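PDB 4ZGF: DUF4847 domain-containing protein from Bacteroides vulgatus, which is of unknown function, binds calcium ions in the crystal, and probably has a lipocalin-like antiparallel beta fold of the calycin type. Local coordinates for residues A[3-8]-A[113-118]; A[9-14]-A[58-63]; A[15-20]-A[27-32]; A[120-125]-A[133-138]. All coordinates share one frame; numbering follows the deposited sequence. Where two conformers were deposited one is given.

Contact 1. Residues A[3-8]-A[113-118]; sequences EEIFAS and IFYQGD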
loop_
_atom_site.group_PDB
_atom_site.type_symbol
_atom_site.label_atom_id
_atom_site.label_comp_id
_atom_site.label_asym_id
_atom_site.label_seq_id
_atom_site.Cartn_x
_atom_site.Cartn_y
_atom_site.Cartn_z
ATOM N N GLU A 3 8.467 -10.577 10.782
ATOM C CA GLU A 3 7.623 -9.862 11.732
ATOM C C GLU A 3 8.241 -8.520 12.142
ATOM O O GLU A 3 7.521 -7.577 12.461
ATOM C CB GLU A 3 7.293 -10.705 12.964
ATOM C CG GLU A 3 6.523 -12.000 12.653
ATOM C CD GLU A 3 7.379 -13.177 12.182
ATOM O OE1 GLU A 3 8.645 -13.053 12.122
ATOM O OE2 GLU A 3 6.744 -14.211 11.874
ATOM N N GLU A 4 9.568 -8.422 12.113
ATOM C CA GLU A 4 10.230 -7.208 12.477
ATOM C C GLU A 4 9.905 -6.048 11.541
ATOM O O GLU A 4 9.893 -4.903 12.027
ATOM C CB GLU A 4 11.720 -7.455 12.655
ATOM C CG GLU A 4 12.020 -8.339 13.872
ATOM C CD GLU A 4 13.468 -8.753 13.968
ATOM O OE1 GLU A 4 14.353 -7.877 13.867
ATOM O OE2 GLU A 4 13.711 -9.950 14.162
ATOM N N ILE A 5 9.558 -6.330 10.254
ATOM C CA ILE A 5 9.077 -5.266 9.348
ATOM C C ILE A 5 7.541 -5.230 9.272
ATOM O O ILE A 5 6.927 -4.167 9.404
ATOM C CB ILE A 5 9.726 -5.291 7.942
ATOM C CG1 ILE A 5 9.104 -4.251 7.015
ATOM C CG2 ILE A 5 9.707 -6.649 7.288
ATOM C CD1 ILE A 5 9.990 -3.749 5.872
ATOM N N PHE A 6 6.903 -6.362 9.054
ATOM C CA PHE A 6 5.440 -6.323 8.859
ATOM C C PHE A 6 4.682 -5.924 10.125
ATOM O O PHE A 6 3.782 -5.079 10.026
ATOM C CB PHE A 6 4.911 -7.646 8.294
ATOM C CG PHE A 6 5.172 -7.774 6.823
ATOM C CD1 PHE A 6 6.376 -8.267 6.325
ATOM C CD2 PHE A 6 4.229 -7.357 5.929
ATOM C CE1 PHE A 6 6.604 -8.335 4.957
ATOM C CE2 PHE A 6 4.449 -7.418 4.564
ATOM C CZ PHE A 6 5.643 -7.892 4.081
ATOM N N ALA A 7 5.031 -6.522 11.265
ATOM C CA ALA A 7 4.244 -6.357 12.494
ATOM C C ALA A 7 4.854 -5.290 13.407
ATOM O O ALA A 7 5.046 -5.485 14.608
ATOM C CB ALA A 7 4.105 -7.701 13.206
ATOM N N SER A 8 5.180 -4.153 12.822
ATOM C CA SER A 8 5.917 -3.073 13.456
ATOM C C SER A 8 5.090 -1.834 13.750
ATOM O O SER A 8 5.658 -0.731 13.933
ATOM C CB SER A 8 7.076 -2.717 12.557
ATOM O OG SER A 8 6.581 -2.285 11.292
ATOM N N ILE A 113 3.891 -9.538 -4.238
ATOM C CA ILE A 113 4.692 -10.733 -4.024
ATOM C C ILE A 113 6.078 -10.435 -3.492
ATOM O O ILE A 113 6.688 -11.325 -2.909
ATOM C CB ILE A 113 4.690 -11.619 -5.241
ATOM C CG1 ILE A 113 5.075 -13.044 -4.909
ATOM C CG2 ILE A 113 5.493 -11.033 -6.318
ATOM C CD1 ILE A 113 4.644 -14.023 -6.005
ATOM N N PHE A 114 6.595 -9.216 -3.692
ATOM C CA PHE A 114 7.886 -8.809 -3.182
ATOM C C PHE A 114 7.713 -7.645 -2.214
ATOM O O PHE A 114 6.824 -6.811 -2.404
ATOM C CB PHE A 114 8.803 -8.370 -4.327
ATOM C CG PHE A 114 9.018 -9.424 -5.366
ATOM C CD1 PHE A 114 9.582 -10.644 -5.035
ATOM C CD2 PHE A 114 8.599 -9.223 -6.676
ATOM C CE1 PHE A 114 9.773 -11.625 -5.983
ATOM C CE2 PHE A 114 8.802 -10.216 -7.619
ATOM C CZ PHE A 114 9.365 -11.392 -7.267
ATOM N N TYR A 115 8.584 -7.580 -1.222
ATOM C CA TYR A 115 8.594 -6.429 -0.335
ATOM C C TYR A 115 10.000 -5.946 -0.084
ATOM O O TYR A 115 10.979 -6.675 -0.244
ATOM C CB TYR A 115 7.899 -6.745 1.021
ATOM C CG TYR A 115 8.694 -7.648 1.943
ATOM C CD1 TYR A 115 9.620 -7.115 2.836
ATOM C CD2 TYR A 115 8.554 -9.022 1.903
ATOM C CE1 TYR A 115 10.389 -7.926 3.642
ATOM C CE2 TYR A 115 9.307 -9.846 2.732
ATOM C CZ TYR A 115 10.246 -9.311 3.587
ATOM O OH TYR A 115 11.005 -10.130 4.395
ATOM N N GLN A 116 10.088 -4.686 0.336
ATOM C CA GLN A 116 11.310 -4.178 0.928
ATOM C C GLN A 116 10.908 -3.060 1.879
ATOM O O GLN A 116 9.828 -2.477 1.775
ATOM C CB GLN A 116 12.305 -3.681 -0.127
ATOM C CG GLN A 116 11.843 -2.492 -0.950
ATOM C CD GLN A 116 12.851 -2.132 -2.041
ATOM O OE1 GLN A 116 14.037 -1.878 -1.739
ATOM N NE2 GLN A 116 12.413 -2.112 -3.292
ATOM N N GLY A 117 11.756 -2.743 2.816
ATOM C CA GLY A 117 11.484 -1.603 3.666
ATOM C C GLY A 117 12.400 -1.508 4.818
ATOM O O GLY A 117 13.417 -2.198 4.878
ATOM N N ASP A 118 12.047 -0.594 5.725
ATOM C CA ASP A 118 12.931 -0.177 6.801
ATOM C C ASP A 118 12.074 0.325 7.957
ATOM O O ASP A 118 10.855 0.099 7.976
ATOM C CB ASP A 118 14.023 0.820 6.333
ATOM C CG ASP A 118 13.491 2.098 5.730
ATOM O OD1 ASP A 118 12.425 2.571 6.167
ATOM O OD2 ASP A 118 14.237 2.668 4.876
HETATM O O HOH W 1 9.038 -0.571 10.308
#
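The ring of F6 turns its edge onto one face of Y115, with F6 CE1 standing 3.6 Å above the plane and over the centre of the tyrosine ring. This is a T-shaped stack: the ring centroids are 4.9 Å apart and the planes meet at 78°. F6 CZ shares the approach, reaching Y115 CG at 3.7 Å, while Y115 CD2 lies close to the phenylalanine plane at its rim. F6 also meets W79 and F60, the latter edge-to-face, so an aromatic cluster continues beyond this pair. I5 comes to the tyrosine obliquely, its CG2 3.9 Å from Y115 CE1. Y115 points its CB toward the helix, with CG between the backbone N and the carbonyl carbon (chi1 73°). Helix 2-6 is thereby laid against strand 114-117, an antiparallel neighbour of strand 121-125 in the curled sheet; I113 and F114, both facing A125, form a classic beta bulge there. I5 CG1 is anti to the backbone N, and from it CD1 reaches G117 CA at 3.4 Å, resting on the bare main chain of the glycine. Past the helix end, S8 OG donates to I5 O over 2.7 Å, from above the carbonyl plane. Water 1 donates both to S8 OG and, at 3.0 Å, to D118 O, while the D118 carboxylate turns to R25, N120 and V121.

Contact 2. Residues A[9-14]-A[58-63]; sequences GTWHVV and ITFKAD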
loop_
_atom_site.group_PDB
_atom_site.type_symbol
_atom_site.label_atom_id
_atom_site.label_comp_id
_atom_site.label_asym_id
_atom_site.label_seq_id
_atom_site.Cartn_x
_atom_site.Cartn_y
_atom_site.Cartn_z
ATOM N N GLY A 9 3.781 -1.997 13.779
ATOM C CA GLY A 9 2.867 -0.864 13.990
ATOM C C GLY A 9 2.010 -0.632 12.753
ATOM O O GLY A 9 2.274 -1.145 11.669
ATOM N N THR A 10 0.969 0.182 12.919
ATOM C CA THR A 10 0.079 0.528 11.834
ATOM C C THR A 10 0.883 1.034 10.633
ATOM O O THR A 10 1.759 1.901 10.805
ATOM C CB THR A 10 -0.891 1.678 12.260
ATOM O OG1 THR A 10 -1.333 1.464 13.625
ATOM C CG2 THR A 10 -2.056 1.749 11.280
ATOM N N TRP A 11 0.507 0.591 9.429
ATOM C CA TRP A 11 1.036 1.080 8.170
ATOM C C TRP A 11 -0.041 1.900 7.452
ATOM O O TRP A 11 -1.158 1.424 7.237
ATOM C CB TRP A 11 1.486 -0.096 7.286
ATOM C CG TRP A 11 2.743 -0.790 7.709
ATOM C CD1 TRP A 11 2.829 -2.052 8.202
ATOM C CD2 TRP A 11 4.090 -0.286 7.648
ATOM N NE1 TRP A 11 4.146 -2.391 8.416
ATOM C CE2 TRP A 11 4.942 -1.327 8.074
ATOM C CE3 TRP A 11 4.654 0.945 7.291
ATOM C CZ2 TRP A 11 6.326 -1.187 8.108
ATOM C CZ3 TRP A 11 6.029 1.068 7.336
ATOM C CH2 TRP A 11 6.841 0.023 7.742
ATOM N N HIS A 12 0.315 3.127 7.066
ATOM C CA HIS A 12 -0.570 4.089 6.436
ATOM C C HIS A 12 -0.129 4.335 5.004
ATOM O O HIS A 12 1.073 4.477 4.743
ATOM C CB HIS A 12 -0.503 5.422 7.213
ATOM C CG HIS A 12 -0.969 5.348 8.619
ATOM N ND1 HIS A 12 -2.264 5.625 8.977
ATOM C CD2 HIS A 12 -0.291 5.026 9.747
ATOM C CE1 HIS A 12 -2.347 5.500 10.282
ATOM N NE2 HIS A 12 -1.180 5.136 10.774
ATOM N N VAL A 13 -1.069 4.419 4.059
ATOM C CA VAL A 13 -0.675 4.590 2.656
ATOM C C VAL A 13 -0.053 5.975 2.419
ATOM O O VAL A 13 -0.559 7.013 2.829
ATOM C CB VAL A 13 -1.898 4.413 1.736
ATOM C CG1 VAL A 13 -1.590 4.809 0.309
ATOM C CG2 VAL A 13 -2.356 2.974 1.773
ATOM N N VAL A 14 1.076 5.923 1.703
ATOM C CA VAL A 14 1.733 7.120 1.158
ATOM C C VAL A 14 1.231 7.367 -0.261
ATOM O O VAL A 14 0.637 8.413 -0.546
ATOM C CB VAL A 14 3.265 7.000 1.238
ATOM C CG1 VAL A 14 3.937 8.206 0.591
ATOM C CG2 VAL A 14 3.717 6.828 2.672
ATOM N N ILE A 58 -3.317 -0.428 7.343
ATOM C CA ILE A 58 -3.317 -1.862 7.572
ATOM C C ILE A 58 -2.379 -2.174 8.721
ATOM O O ILE A 58 -1.331 -1.558 8.864
ATOM C CB ILE A 58 -2.927 -2.624 6.253
ATOM C CG1 ILE A 58 -3.096 -4.149 6.388
ATOM C CG2 ILE A 58 -1.542 -2.245 5.774
ATOM C CD1 ILE A 58 -3.065 -4.865 5.052
ATOM N N THR A 59 -2.765 -3.164 9.536
ATOM C CA THR A 59 -1.964 -3.618 10.652
ATOM C C THR A 59 -1.813 -5.139 10.538
ATOM O O THR A 59 -2.792 -5.881 10.621
ATOM C CB THR A 59 -2.603 -3.227 11.989
ATOM O OG1 THR A 59 -2.765 -1.802 12.025
ATOM C CG2 THR A 59 -1.758 -3.654 13.155
ATOM N N PHE A 60 -0.563 -5.564 10.332
ATOM C CA PHE A 60 -0.236 -6.980 10.295
ATOM C C PHE A 60 0.115 -7.439 11.715
ATOM O O PHE A 60 0.925 -6.825 12.390
ATOM C CB PHE A 60 0.994 -7.197 9.400
ATOM C CG PHE A 60 0.818 -6.750 7.960
ATOM C CD1 PHE A 60 0.223 -7.588 7.019
ATOM C CD2 PHE A 60 1.266 -5.512 7.536
ATOM C CE1 PHE A 60 0.050 -7.153 5.707
ATOM C CE2 PHE A 60 1.101 -5.091 6.236
ATOM C CZ PHE A 60 0.510 -5.907 5.312
ATOM N N LYS A 61 -0.488 -8.544 12.138
ATOM C CA LYS A 61 -0.162 -9.176 13.415
ATOM C C LYS A 61 0.769 -10.344 13.215
ATOM O O LYS A 61 0.703 -11.025 12.202
ATOM C CB LYS A 61 -1.433 -9.607 14.141
ATOM C CG LYS A 61 -2.229 -8.474 14.713
ATOM C CD LYS A 61 -3.307 -8.974 15.662
ATOM C CE LYS A 61 -4.086 -7.818 16.255
ATOM N NZ LYS A 61 -5.032 -8.201 17.330
ATOM N N ALA A 62 1.594 -10.611 14.237
ATOM C CA ALA A 62 2.560 -11.702 14.170
ATOM C C ALA A 62 1.904 -13.081 14.113
ATOM O O ALA A 62 2.570 -14.061 13.758
ATOM C CB ALA A 62 3.544 -11.623 15.324
ATOM N N ASP A 63 0.608 -13.170 14.425
ATOM C CA ASP A 63 -0.130 -14.426 14.279
ATOM C C ASP A 63 -0.516 -14.761 12.833
ATOM O O ASP A 63 -1.222 -15.731 12.614
ATOM C CB ASP A 63 -1.347 -14.477 15.209
ATOM C CG ASP A 63 -2.448 -13.515 14.849
ATOM O OD1 ASP A 63 -2.330 -12.807 13.836
ATOM O OD2 ASP A 63 -3.457 -13.488 15.626
HETATM O O HOH W 2 1.557 -3.728 10.906
HETATM O O HOH W 3 1.858 -4.058 13.794
HETATM O O HOH W 4 -3.192 -0.488 14.433
#
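W11 and I58 face each other as an antiparallel hydrogen-bonded pair, and each satisfies both main-chain polar groups of the other. W11 N donates to I58 O over 2.9 Å, and I58 N returns a bond of 2.8 Å to W11 O. On the same side of the sheet W11 CB packs on I58 CG2. Beyond this pair direct bonding gives way to water. Water 2 accepts from F60 N at 2.9 Å and lies within bonding distance of G9 O, one of several acceptors competing for its protons; water 3 accepts from G9 N at 2.8 Å and donates to F60 O. These waters carry the edge-to-edge pairing of strands 11-21 and 57-60 onward where the chain at G9 has drawn away, in an antiparallel sheet consistent with the calycin-type fold of its family. Water 4 joins two hydroxyls, lying 2.8 Å from T10 OG1 and equally far from T59 OG1. The indole nitrogen W11 NE1 donates to F6 O, and T10 O accepts from H137 ND1, whose ring stacks on the indole. W11 and F60 cross at about a right angle: W11 CD1 comes to the edge of the phenylalanine ring, 3.9 Å from F60 CD2. F135 also touches the tryptophan side chain.

Contact 3. Residues A[15-20]-A[27-32]; sequences DFYGKA and GEPKYN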
loop_
_atom_site.group_PDB
_atom_site.type_symbol
_atom_site.label_atom_id
_atom_site.label_comp_id
_atom_site.label_asym_id
_atom_site.label_seq_id
_atom_site.Cartn_x
_atom_site.Cartn_y
_atom_site.Cartn_z
ATOM N N ASP A 15 1.473 6.431 -1.187
ATOM C CA ASP A 15 0.985 6.575 -2.575
ATOM C C ASP A 15 1.186 5.233 -3.268
ATOM O O ASP A 15 1.785 4.285 -2.717
ATOM C CB ASP A 15 1.763 7.706 -3.315
ATOM C CG ASP A 15 0.982 8.454 -4.395
ATOM O OD1 ASP A 15 0.026 7.885 -4.963
ATOM O OD2 ASP A 15 1.396 9.610 -4.678
ATOM N N PHE A 16 0.648 5.203 -4.480
ATOM C CA PHE A 16 0.907 4.148 -5.471
ATOM C C PHE A 16 1.975 4.667 -6.399
ATOM O O PHE A 16 1.931 5.828 -6.788
ATOM C CB PHE A 16 -0.380 3.853 -6.244
ATOM C CG PHE A 16 -1.503 3.296 -5.406
ATOM C CD1 PHE A 16 -2.349 4.139 -4.707
ATOM C CD2 PHE A 16 -1.749 1.925 -5.335
ATOM C CE1 PHE A 16 -3.400 3.644 -3.933
ATOM C CE2 PHE A 16 -2.809 1.427 -4.587
ATOM C CZ PHE A 16 -3.628 2.278 -3.902
ATOM N N TYR A 17 2.949 3.832 -6.754
ATOM C CA TYR A 17 4.092 4.264 -7.534
ATOM C C TYR A 17 4.158 3.489 -8.837
ATOM O O TYR A 17 3.949 2.267 -8.862
ATOM C CB TYR A 17 5.395 4.047 -6.743
ATOM C CG TYR A 17 5.530 5.015 -5.572
ATOM C CD1 TYR A 17 4.739 4.892 -4.448
ATOM C CD2 TYR A 17 6.433 6.062 -5.612
ATOM C CE1 TYR A 17 4.821 5.783 -3.401
ATOM C CE2 TYR A 17 6.558 6.953 -4.556
ATOM C CZ TYR A 17 5.744 6.824 -3.462
ATOM O OH TYR A 17 5.780 7.692 -2.394
ATOM N N GLY A 18 4.446 4.192 -9.915
ATOM C CA GLY A 18 4.621 3.591 -11.227
ATOM C C GLY A 18 5.998 3.850 -11.774
ATOM O O GLY A 18 6.835 4.521 -11.179
ATOM N N LYS A 19 6.272 3.285 -12.949
ATOM C CA LYS A 19 7.591 3.441 -13.587
ATOM C C LYS A 19 8.674 3.072 -12.587
ATOM O O LYS A 19 9.704 3.761 -12.483
ATOM C CB LYS A 19 7.840 4.879 -14.111
ATOM C CG LYS A 19 6.822 5.372 -15.123
ATOM C CD LYS A 19 7.122 6.796 -15.613
ATOM C CE LYS A 19 5.944 7.418 -16.369
ATOM N NZ LYS A 19 6.193 8.836 -16.785
ATOM N N ALA A 20 8.493 1.973 -11.864
ATOM C CA ALA A 20 9.388 1.700 -10.761
ATOM C C ALA A 20 10.756 1.254 -11.210
ATOM O O ALA A 20 10.916 0.596 -12.267
ATOM C CB ALA A 20 8.822 0.638 -9.836
ATOM N N GLY A 27 10.410 5.312 -7.905
ATOM C CA GLY A 27 9.277 5.294 -8.799
ATOM C C GLY A 27 8.546 6.617 -8.759
ATOM O O GLY A 27 8.961 7.550 -8.034
ATOM N N GLU A 28 7.466 6.709 -9.530
ATOM C CA GLU A 28 6.726 7.952 -9.671
ATOM C C GLU A 28 5.454 7.885 -8.835
ATOM O O GLU A 28 4.629 7.001 -9.078
ATOM C CB GLU A 28 6.375 8.214 -11.139
ATOM C CG GLU A 28 5.672 9.563 -11.371
ATOM C CD GLU A 28 5.216 9.852 -12.799
ATOM O OE1 GLU A 28 5.642 9.162 -13.762
ATOM O OE2 GLU A 28 4.425 10.818 -12.963
ATOM N N PRO A 29 5.268 8.783 -7.868
ATOM C CA PRO A 29 4.081 8.713 -6.990
ATOM C C PRO A 29 2.850 9.202 -7.735
ATOM O O PRO A 29 2.751 10.365 -8.103
ATOM C CB PRO A 29 4.454 9.645 -5.830
ATOM C CG PRO A 29 5.377 10.662 -6.460
ATOM C CD PRO A 29 6.167 9.899 -7.491
ATOM N N LYS A 30 1.871 8.310 -7.946
ATOM C CA LYS A 30 0.746 8.554 -8.829
ATOM C C LYS A 30 -0.111 9.740 -8.384
ATOM O O LYS A 30 -0.383 10.638 -9.196
ATOM C CB LYS A 30 -0.113 7.278 -8.876
ATOM C CG LYS A 30 -1.364 7.431 -9.704
ATOM C CD LYS A 30 -2.162 6.129 -9.801
ATOM C CE LYS A 30 -3.458 6.328 -10.552
ATOM N NZ LYS A 30 -4.183 5.034 -10.687
ATOM N N TYR A 31 -0.605 9.708 -7.150
ATOM C CA TYR A 31 -1.579 10.732 -6.751
ATOM C C TYR A 31 -0.908 12.039 -6.356
ATOM O O TYR A 31 -1.482 13.101 -6.594
ATOM C CB TYR A 31 -2.536 10.162 -5.697
ATOM C CG TYR A 31 -3.440 9.113 -6.319
ATOM C CD1 TYR A 31 -4.411 9.507 -7.218
ATOM C CD2 TYR A 31 -3.293 7.758 -6.057
ATOM C CE1 TYR A 31 -5.251 8.586 -7.826
ATOM C CE2 TYR A 31 -4.125 6.815 -6.655
ATOM C CZ TYR A 31 -5.105 7.233 -7.539
ATOM O OH TYR A 31 -5.944 6.346 -8.186
ATOM N N ASN A 32 0.317 11.988 -5.805
ATOM C CA ASN A 32 1.045 13.235 -5.603
ATOM C C ASN A 32 1.378 13.888 -6.950
ATOM O O ASN A 32 1.287 15.116 -7.072
ATOM C CB ASN A 32 2.287 12.996 -4.760
ATOM C CG ASN A 32 1.946 12.855 -3.287
ATOM O OD1 ASN A 32 1.718 13.870 -2.593
ATOM N ND2 ASN A 32 1.888 11.636 -2.795
#
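The carboxylate of D15 takes hold of the start of helix 30-35. D15 OD1 accepts from Y31 N through its syn lone pair at 2.9 Å, and D15 OD2 accepts from N32 N at 2.8 Å. N32 ND2 adds a second bond to D15 OD2, coming from above the carboxylate plane. F16 N, on the anti side of D15 OD1, steadies the group from its own strand, so each oxygen receives two donors; four N-H groups, two of them main-chain N-H of the helix's first turn, would be expected to stabilise the negative charge. K30 N gives F16 O a straight 2.7 Å bond. Behind this lies a beta hairpin: G18 and E28 form a hydrogen-bonded pair, Y17 and P29 the adjoining non-hydrogen-bonded one. P29, at the N-cap, lays CA over the Y17 ring 4.0 Å from the centroid, a CH-pi contact. At the outer end K19 NZ and E28 OE1 form a tentative salt bridge, its hydrogen bond weak at 3.1 Å. F16 CD1 meets the rim of Y31 at CE2, 3.8 Å away. Y31 packs on helix 40-54, E104 of helix 100-111 salt-bridges K30 NZ and hydrogen-bonds Y31 OH, and strand 132-136 flanks strand 11-21.

Contact 4. Residues A[120-125]-A[133-138]; sequences NVLLLA and IQFAHN. With BEZ (benzoic acid), chain K.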
loop_
_atom_site.group_PDB
_atom_site.type_symbol
_atom_site.label_atom_id
_atom_site.label_comp_id
_atom_site.label_asym_id
_atom_site.label_seq_id
_atom_site.Cartn_x
_atom_site.Cartn_y
_atom_site.Cartn_z
ATOM N N ASN A 120 10.958 3.143 8.548
ATOM C CA ASN A 120 10.028 4.213 8.123
ATOM C C ASN A 120 9.028 3.782 7.085
ATOM O O ASN A 120 7.945 4.341 7.053
ATOM C CB ASN A 120 10.704 5.467 7.491
ATOM C CG ASN A 120 11.644 6.187 8.384
ATOM O OD1 ASN A 120 11.293 6.611 9.489
ATOM N ND2 ASN A 120 12.861 6.375 7.881
ATOM N N VAL A 121 9.406 2.857 6.185
ATOM C CA VAL A 121 8.605 2.574 5.005
ATOM C C VAL A 121 8.501 1.066 4.737
ATOM O O VAL A 121 9.382 0.280 5.071
ATOM C CB VAL A 121 9.096 3.313 3.708
ATOM C CG1 VAL A 121 9.013 4.838 3.883
ATOM C CG2 VAL A 121 10.469 2.844 3.266
ATOM N N LEU A 122 7.428 0.735 4.076
ATOM C CA LEU A 122 7.151 -0.619 3.547
ATOM C C LEU A 122 6.703 -0.452 2.112
ATOM O O LEU A 122 5.770 0.323 1.843
ATOM C CB LEU A 122 6.062 -1.319 4.376
ATOM C CG LEU A 122 5.647 -2.697 3.876
ATOM C CD1 LEU A 122 6.770 -3.710 3.930
ATOM C CD2 LEU A 122 4.442 -3.168 4.685
ATOM N N LEU A 123 7.353 -1.174 1.203
ATOM C CA LEU A 123 7.003 -1.166 -0.234
ATOM C C LEU A 123 6.591 -2.583 -0.620
ATOM O O LEU A 123 7.315 -3.535 -0.302
ATOM C CB LEU A 123 8.179 -0.738 -1.126
ATOM C CG LEU A 123 8.671 0.708 -1.056
ATOM C CD1 LEU A 123 9.314 1.048 0.262
ATOM C CD2 LEU A 123 9.679 0.919 -2.178
ATOM N N LEU A 124 5.454 -2.695 -1.318
ATOM C CA LEU A 124 4.957 -3.980 -1.794
ATOM C C LEU A 124 4.788 -3.934 -3.304
ATOM O O LEU A 124 4.079 -3.054 -3.809
ATOM C CB LEU A 124 3.605 -4.308 -1.185
ATOM C CG LEU A 124 3.520 -4.307 0.349
ATOM C CD1 LEU A 124 2.095 -4.636 0.785
ATOM C CD2 LEU A 124 4.515 -5.284 1.003
ATOM N N ALA A 125 5.407 -4.873 -4.021
ATOM C CA ALA A 125 5.407 -4.893 -5.495
ATOM C C ALA A 125 4.846 -6.203 -6.016
ATOM O O ALA A 125 5.087 -7.267 -5.427
ATOM C CB ALA A 125 6.828 -4.734 -6.044
ATOM N N ILE A 133 3.117 -0.206 -3.947
ATOM C CA ILE A 133 2.432 0.668 -2.980
ATOM C C ILE A 133 3.422 0.874 -1.843
ATOM O O ILE A 133 4.121 -0.055 -1.413
ATOM C CB ILE A 133 1.081 0.093 -2.549
ATOM C CG1 ILE A 133 0.371 1.050 -1.595
ATOM C CG2 ILE A 133 1.184 -1.328 -2.016
ATOM C CD1 ILE A 133 -1.082 0.667 -1.329
ATOM N N GLN A 134 3.458 2.110 -1.326
ATOM C CA GLN A 134 4.333 2.465 -0.214
ATOM C C GLN A 134 3.506 2.903 0.981
ATOM O O GLN A 134 2.546 3.687 0.834
ATOM C CB GLN A 134 5.327 3.562 -0.615
ATOM C CG GLN A 134 6.369 3.866 0.467
ATOM C CD GLN A 134 7.480 4.822 0.061
ATOM O OE1 GLN A 134 7.244 5.905 -0.480
ATOM N NE2 GLN A 134 8.704 4.439 0.367
ATOM N N PHE A 135 3.927 2.431 2.148
ATOM C CA PHE A 135 3.325 2.803 3.432
ATOM C C PHE A 135 4.380 3.426 4.353
ATOM O O PHE A 135 5.577 3.187 4.206
ATOM C CB PHE A 135 2.826 1.549 4.170
ATOM C CG PHE A 135 1.795 0.732 3.440
ATOM C CD1 PHE A 135 2.165 -0.244 2.540
ATOM C CD2 PHE A 135 0.434 0.889 3.701
ATOM C CE1 PHE A 135 1.185 -1.027 1.919
ATOM C CE2 PHE A 135 -0.513 0.106 3.082
ATOM C CZ PHE A 135 -0.131 -0.851 2.218
ATOM N N ALA A 136 3.878 4.177 5.330
ATOM C CA ALA A 136 4.674 4.735 6.422
ATOM C C ALA A 136 3.982 4.452 7.758
ATOM O O ALA A 136 2.811 4.040 7.787
ATOM C CB ALA A 136 4.834 6.255 6.241
ATOM N N HIS A 137 4.667 4.708 8.875
ATOM C CA HIS A 137 4.055 4.481 10.182
ATOM C C HIS A 137 3.298 5.669 10.762
ATOM O O HIS A 137 2.825 5.627 11.877
ATOM C CB HIS A 137 5.072 4.002 11.192
ATOM C CG HIS A 137 5.470 2.561 11.033
ATOM N ND1 HIS A 137 4.538 1.537 10.975
ATOM C CD2 HIS A 137 6.675 1.970 10.973
ATOM C CE1 HIS A 137 5.167 0.385 10.917
ATOM N NE2 HIS A 137 6.457 0.614 10.901
ATOM N N ASN A 138 3.141 6.724 9.979
ATOM C CA ASN A 138 2.341 7.893 10.322
ATOM C C ASN A 138 1.350 8.171 9.226
ATOM O O ASN A 138 1.667 7.991 8.036
ATOM C CB ASN A 138 3.221 9.102 10.523
ATOM C CG ASN A 138 4.138 8.889 11.673
ATOM O OD1 ASN A 138 3.714 8.874 12.842
ATOM N ND2 ASN A 138 5.387 8.598 11.367
HETATM C C BEZ K . 6.071 9.273 7.623
HETATM O O1 BEZ K . 5.011 9.992 7.558
HETATM O O2 BEZ K . 6.523 8.754 8.714
HETATM C C1 BEZ K . 6.840 9.022 6.353
HETATM C C2 BEZ K . 8.132 8.434 6.393
HETATM C C3 BEZ K . 8.784 8.163 5.184
HETATM C C4 BEZ K . 8.195 8.435 3.940
HETATM C C5 BEZ K . 6.871 9.027 3.881
HETATM C C6 BEZ K . 6.252 9.305 5.100
HETATM O O HOH W 5 7.176 6.034 9.013
#
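L124 CD1 rests obliquely against F135, 3.9 Å from CE1, and L124 CB meets I133 CG2 at the same distance. L122 lies on this face too, which turns toward F105 and L109 of helix 100-111. Main-chain bonds pair L122 with F135 and L124 with I133 in this beta hairpin. F135 N reaches L122 O at 2.8 Å. The return bond from L122 N to F135 O is 3.1 Å. On the other face Q134, with CG anti to the backbone N (chi1 -174°) and the chain extended beyond, lies beside L123; NE2 is 3.4 Å from L123 CD1. Benzoic acid takes the end of this face: A136 CB touches its C1 at 3.4 Å and V121 CG1 its C3 at 3.6 Å. N138 ND2 donates almost straight to ligand O2 over 2.9 Å. Water 5, accepting from H137 N, donates to O2 and N120 O, and Q140 NE2 also binds the ligand. Apolar contacts for the ring and donors for the carboxyl group are consistent with a site able to hold a small aromatic acid.

How the contacts relate
Contacts 2 and 3 share strand 11-21, one near each end, with centres about 20 Å apart on opposite sides of the chain's centre. Strand 132-136 of contact 4 runs beside that strand and ties both in: H12 N lies 2.8 Å from A136 O, and Y17 OH lies 3.0 Å from Q134 OE1. Contact 1 joins the same sheet through Q116 O and L123 N, 2.9 Å apart, and meets contact 2 where A7 CB packs 3.4 Å from F60 O. Benzoic acid belongs to contact 4, yet V14 of contact 2 touches it and the Y17 side chain is about 7 Å away. The side chains of the calcium-binding D82 and D85 lie about 6 Å from that of Y115 in contact 1.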